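Local structure of interferon gamma (Paralichthys olivaceus, 6F1E) at residues 9-12 with 13-17. The protein acts as a secreted homodimeric cytokine that binds interferon gamma receptor 1 and activates macrophages and neutrophils. Numbering follows the deposited sequence.
Sequences KTIQ and NLLQH
The flat amide of Asn-13 folds back along the helix towards the carbonyl of Lys-9, its CG 3.4 Å from Lys-9 O. A chi1 of -57°, with CG beside its own backbone N, lays the amide there; Lys-9 O accepts the Asn-13 N-H in a nearly straight bond, 3.1 Å from Asn-13 N. One turn on, the amide of Gln-16 curls back in a similar way, its CD 3.8 Å from Gln-12 O, because the chain bends at chi2 (70°). Both polar residues suit the exposed side of the helix, as does the extended Lys-9. Leu-14 N bonds to Thr-10 O and Leu-15 N to Ile-11 O, the regular i to i+4 pattern, while Gln-12 O receives weak bonds from Leu-15 N and Gln-16 N. Apolar groups pair one turn apart, side by side: Ile-11 CG2 meets Leu-15 CD1 at 3.8 Å, and the methyl CG2 of Thr-10 lies 4.0 Å from Leu-14 CD1. The OG1 of buried Thr-10 is satisfied by a hydrogen bond to Arg-6 O. In amphipathic helix 5-17, Thr-10 rests on Asp-92 and Leu-14 on Asp-92 and Leu-93 of helix 89-107, while the apolar face packs across the homodimer interface, Ile-11 and Leu-14 on Leu-136 and Leu-15 on Trp-137 of the second subunit.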
loop_
_atom_site.group_PDB
_atom_site.type_symbol
_atom_site.label_atom_id
_atom_site.label_comp_id
_atom_site.label_asym_id
_atom_site.label_seq_id
_atom_site.Cartn_x
_atom_site.Cartn_y
_atom_site.Cartn_z
ATOM N N LYS A 9 2.879 21.219 22.407
ATOM C CA LYS A 9 2.638 21.124 23.823
ATOM C C LYS A 9 1.854 19.862 24.111
ATOM O O LYS A 9 2.250 19.118 25.009
ATOM C CB LYS A 9 1.943 22.387 24.368
ATOM C CG LYS A 9 2.856 23.606 24.414
ATOM C CD LYS A 9 2.269 24.736 25.242
ATOM C CE LYS A 9 3.229 25.916 25.311
ATOM N NZ LYS A 9 2.766 26.966 26.258
ATOM N N THR A 10 0.802 19.586 23.326
ATOM C CA THR A 10 -0.032 18.409 23.579
ATOM C C THR A 10 0.760 17.105 23.440
ATOM O O THR A 10 0.520 16.139 24.212
ATOM C CB THR A 10 -1.307 18.370 22.715
ATOM O OG1 THR A 10 -2.062 19.570 22.917
ATOM C CG2 THR A 10 -2.202 17.143 23.102
ATOM N N ILE A 11 1.711 17.084 22.494
ATOM C CA ILE A 11 2.539 15.878 22.282
ATOM C C ILE A 11 3.459 15.625 23.470
ATOM O O ILE A 11 3.545 14.487 23.970
ATOM C CB ILE A 11 3.376 15.942 20.977
ATOM C CG1 ILE A 11 2.486 15.645 19.759
ATOM C CG2 ILE A 11 4.567 14.959 21.014
ATOM C CD1 ILE A 11 3.126 16.017 18.424
ATOM N N GLN A 12 4.141 16.683 23.911
ATOM C CA GLN A 12 4.967 16.599 25.121
ATOM C C GLN A 12 4.178 16.058 26.320
ATOM O O GLN A 12 4.624 15.102 26.937
ATOM C CB GLN A 12 5.611 17.943 25.454
ATOM C CG GLN A 12 6.478 18.561 24.344
ATOM C CD GLN A 12 7.332 17.545 23.599
ATOM O OE1 GLN A 12 7.163 17.359 22.383
ATOM N NE2 GLN A 12 8.244 16.862 24.328
ATOM N N ASN A 13 2.987 16.600 26.596
ATOM C CA ASN A 13 2.162 16.101 27.714
ATOM C C ASN A 13 1.907 14.628 27.520
ATOM O O ASN A 13 1.974 13.849 28.461
ATOM C CB ASN A 13 0.788 16.796 27.855
ATOM C CG ASN A 13 0.882 18.313 28.020
ATOM O OD1 ASN A 13 1.953 18.928 27.898
ATOM N ND2 ASN A 13 -0.272 18.932 28.265
ATOM N N LEU A 14 1.601 14.234 26.296
ATOM C CA LEU A 14 1.363 12.806 26.021
ATOM C C LEU A 14 2.555 11.898 26.334
ATOM O O LEU A 14 2.389 10.759 26.833
ATOM C CB LEU A 14 0.920 12.612 24.587
ATOM C CG LEU A 14 -0.553 12.969 24.467
ATOM C CD1 LEU A 14 -0.808 13.399 23.032
ATOM C CD2 LEU A 14 -1.445 11.798 24.886
ATOM N N LEU A 15 3.746 12.408 26.045
ATOM C CA LEU A 15 4.958 11.633 26.248
ATOM C C LEU A 15 5.222 11.332 27.727
ATOM O O LEU A 15 5.888 10.348 28.048
ATOM C CB LEU A 15 6.144 12.325 25.572
ATOM C CG LEU A 15 6.104 12.216 24.036
ATOM C CD1 LEU A 15 6.993 13.275 23.386
ATOM C CD2 LEU A 15 6.460 10.801 23.583
ATOM N N GLN A 16 4.671 12.149 28.623
ATOM C CA GLN A 16 4.666 11.804 30.052
ATOM C C GLN A 16 4.008 10.435 30.347
ATOM O O GLN A 16 4.612 9.620 31.017
ATOM C CB GLN A 16 4.031 12.925 30.911
ATOM C CG GLN A 16 5.032 13.888 31.557
ATOM C CD GLN A 16 5.725 14.809 30.569
ATOM O OE1 GLN A 16 5.228 15.896 30.282
ATOM N NE2 GLN A 16 6.893 14.392 30.067
ATOM N N HIS A 17 2.802 10.174 29.842
ATOM C CA HIS A 17 2.145 8.872 30.063
ATOM C C HIS A 17 2.833 7.797 29.240
ATOM O O HIS A 17 2.836 6.637 29.640
ATOM C CB HIS A 17 0.642 8.935 29.695
ATOM C CG HIS A 17 -0.094 7.616 29.786
ATOM N ND1 HIS A 17 -0.828 7.243 30.892
ATOM C CD2 HIS A 17 -0.252 6.611 28.885
ATOM C CE1 HIS A 17 -1.376 6.056 30.681
ATOM N NE2 HIS A 17 -1.047 5.651 29.467
#